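Local structure of pyruvate kinase (Cryptosporidium parvum, 4DRS) at the interface of chains A and B. The protein catalyses the last step of glycolysis, the transfer of the phosphate of phosphoenolpyruvate to ADP, which yields pyruvate and ATP. Sequence-based numbering; all coordinates share one arbitrary frame. Chains: chain A/B, Pyruvate kinase.

The interface of chains A and B. Residues chain A 274, 277, 305, 309, 312-313, 316; chain B 29, 32.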
ATOM      1  N   LEU A 274       7.009 -36.177   8.605  1.00 46.52           N
ATOM      2  CA  LEU A 274       5.926 -35.444   9.264  1.00 47.42           C
ATOM      3  C   LEU A 274       6.350 -34.843  10.605  1.00 47.45           C
ATOM      4  O   LEU A 274       6.021 -33.690  10.896  1.00 47.73           O
ATOM      5  CB  LEU A 274       4.678 -36.332   9.419  1.00 48.08           C
ATOM      6  CG  LEU A 274       3.378 -35.716   9.963  1.00 49.09           C
ATOM      7  CD1 LEU A 274       2.948 -34.479   9.176  1.00 48.38           C
ATOM      8  CD2 LEU A 274       2.257 -36.749   9.988  1.00 49.63           C
ATOM      9  N   VAL A 277       8.239 -31.715  10.110  1.00 42.66           N
ATOM     10  CA  VAL A 277       7.310 -30.653   9.710  1.00 43.05           C
ATOM     11  C   VAL A 277       6.550 -30.090  10.924  1.00 44.25           C
ATOM     12  O   VAL A 277       6.456 -28.870  11.087  1.00 44.05           O
ATOM     13  CB  VAL A 277       6.310 -31.122   8.622  1.00 42.84           C
ATOM     14  CG1 VAL A 277       5.352 -29.997   8.247  1.00 41.95           C
ATOM     15  CG2 VAL A 277       7.042 -31.630   7.386  1.00 41.00           C
ATOM     16  N   LYS A 305      -0.144 -32.167  -0.941  1.00 51.89           N
ATOM     17  CA  LYS A 305       0.149 -31.240   0.148  1.00 50.13           C
ATOM     18  C   LYS A 305       1.635 -30.922   0.300  1.00 47.79           C
ATOM     19  O   LYS A 305       1.994 -29.959   0.978  1.00 47.05           O
ATOM     20  CB  LYS A 305      -0.427 -31.752   1.472  1.00 51.71           C
ATOM     21  CG  LYS A 305      -1.945 -31.678   1.553  1.00 54.25           C
ATOM     22  CD  LYS A 305      -2.462 -32.198   2.882  1.00 56.21           C
ATOM     23  CE  LYS A 305      -3.983 -32.223   2.915  1.00 58.29           C
ATOM     24  NZ  LYS A 305      -4.551 -30.856   3.073  1.00 59.52           N
ATOM     25  N   ALA A 309       3.751 -27.500   2.109  1.00 39.95           N
ATOM     26  CA  ALA A 309       4.702 -27.590   3.207  1.00 39.93           C
ATOM     27  C   ALA A 309       6.047 -26.979   2.830  1.00 39.35           C
ATOM     28  O   ALA A 309       6.659 -26.280   3.640  1.00 39.29           O
ATOM     29  CB  ALA A 309       4.875 -29.039   3.642  1.00 40.68           C
ATOM     30  N   CYS A 312       5.751 -23.117   2.640  1.00 41.56           N
ATOM     31  CA  CYS A 312       5.652 -22.601   4.000  1.00 44.02           C
ATOM     32  C   CYS A 312       6.995 -22.615   4.743  1.00 42.52           C
ATOM     33  O   CYS A 312       7.353 -21.630   5.391  1.00 42.12           O
ATOM     34  CB  CYS A 312       4.590 -23.357   4.796  1.00 48.18           C
ATOM     35  SG  CYS A 312       4.566 -22.902   6.547  1.00 54.90           S
ATOM     36  N   MET A 313       7.732 -23.720   4.635  1.00 40.49           N
ATOM     37  CA  MET A 313       9.046 -23.832   5.278  1.00 40.12           C
ATOM     38  C   MET A 313      10.061 -22.835   4.708  1.00 38.54           C
ATOM     39  O   MET A 313      10.873 -22.277   5.451  1.00 37.89           O
ATOM     40  CB  MET A 313       9.586 -25.268   5.208  1.00 39.98           C
ATOM     41  CG  MET A 313       8.865 -26.236   6.131  1.00 40.59           C
ATOM     42  SD  MET A 313       9.559 -27.902   6.140  1.00 43.32           S
ATOM     43  CE  MET A 313       8.921 -28.606   4.624  1.00 40.67           C
ATOM     44  N   LYS A 316       9.178 -19.258   6.098  1.00 38.24           N
ATOM     45  CA  LYS A 316       9.605 -19.191   7.494  1.00 39.90           C
ATOM     46  C   LYS A 316      11.123 -19.036   7.643  1.00 39.58           C
ATOM     47  O   LYS A 316      11.584 -18.288   8.509  1.00 40.22           O
ATOM     48  CB  LYS A 316       9.105 -20.410   8.276  1.00 39.94           C
ATOM     49  CG  LYS A 316       7.607 -20.401   8.519  1.00 40.88           C
ATOM     50  CD  LYS A 316       7.178 -21.610   9.328  1.00 42.18           C
ATOM     51  CE  LYS A 316       5.833 -21.366   9.989  1.00 42.91           C
ATOM     52  NZ  LYS A 316       5.656 -22.252  11.171  1.00 44.56           N
TER
ATOM     53  N   MET B  29      -0.179 -25.680   6.163  1.00 86.47           N
ATOM     54  CA  MET B  29       0.791 -26.599   6.770  1.00 87.78           C
ATOM     55  C   MET B  29       0.333 -27.101   8.142  1.00 90.57           C
ATOM     56  O   MET B  29       0.656 -28.224   8.537  1.00 91.92           O
ATOM     57  CB  MET B  29       2.185 -25.959   6.865  1.00 85.63           C
ATOM     58  CG  MET B  29       3.327 -26.972   6.906  1.00 85.39           C
ATOM     59  SD  MET B  29       4.983 -26.286   7.147  1.00 84.10           S
ATOM     60  CE  MET B  29       4.964 -25.938   8.906  1.00 85.47           C
ATOM     61  N   ILE B  32      -2.083 -30.026   7.615  1.00 94.61           N
ATOM     62  CA  ILE B  32      -1.431 -31.245   7.125  1.00 93.90           C
ATOM     63  C   ILE B  32      -1.241 -32.265   8.253  1.00 96.34           C
ATOM     64  O   ILE B  32      -1.726 -33.393   8.166  1.00 97.81           O
ATOM     65  CB  ILE B  32      -0.075 -30.935   6.443  1.00 92.65           C
ATOM     66  CG1 ILE B  32      -0.290 -30.124   5.160  1.00 90.87           C
ATOM     67  CG2 ILE B  32       0.674 -32.218   6.121  1.00 91.42           C
ATOM     68  CD1 ILE B  32       0.983 -29.591   4.532  1.00 90.08           C
TER
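B:Met29 pushes its thioether end between A:Cys312 and A:Val277, where sulfur meets sulfur: SD of B:Met29 lies 3.5 Å from the sulfur SG of A:Cys312. That sulfur reaches it because SG of A:Cys312 stands opposite the backbone N (chi1 173°). B:Met29 packs against SG without a bond to it; Cys312 is known to form an interchain disulfide with Cys26, about one turn earlier in helix 24-31. Further apolar packing encloses the same side chain. CG1 of A:Val277 touches CG of B:Met29 at 3.9 Å. CA of A:Ala309 lies 4.0 Å from that CG on the helix surface, and CG of A:Met313 borders SD, the two methionine chains running nearly perpendicular. A bend at the last torsion of B:Met29 (chi3 77°) leaves its CE methyl beside SG of A:Cys312 and the carbonyl O of A:Val277.

A second apolar group forms round B:Ile32. Its CG1 packs 3.8 Å from CD of A:Lys305, the aliphatic lysine stem passing it in the opposite direction. CD1 of B:Ile32 lies 3.7 Å from the carbonyl O of A:Lys305 and 4.0 Å from CB of A:Ala309; A:Leu274 borders it more distantly. Both chain B residues are poorly ordered, which makes the fine detail less certain.

The patch belongs to a two-fold symmetric interface within the deposited tetramer: the N-terminal helix 24-31 of chain B and the residue after it lie in a groove between helices 274-278 and 306-320 of chain A's barrel domain.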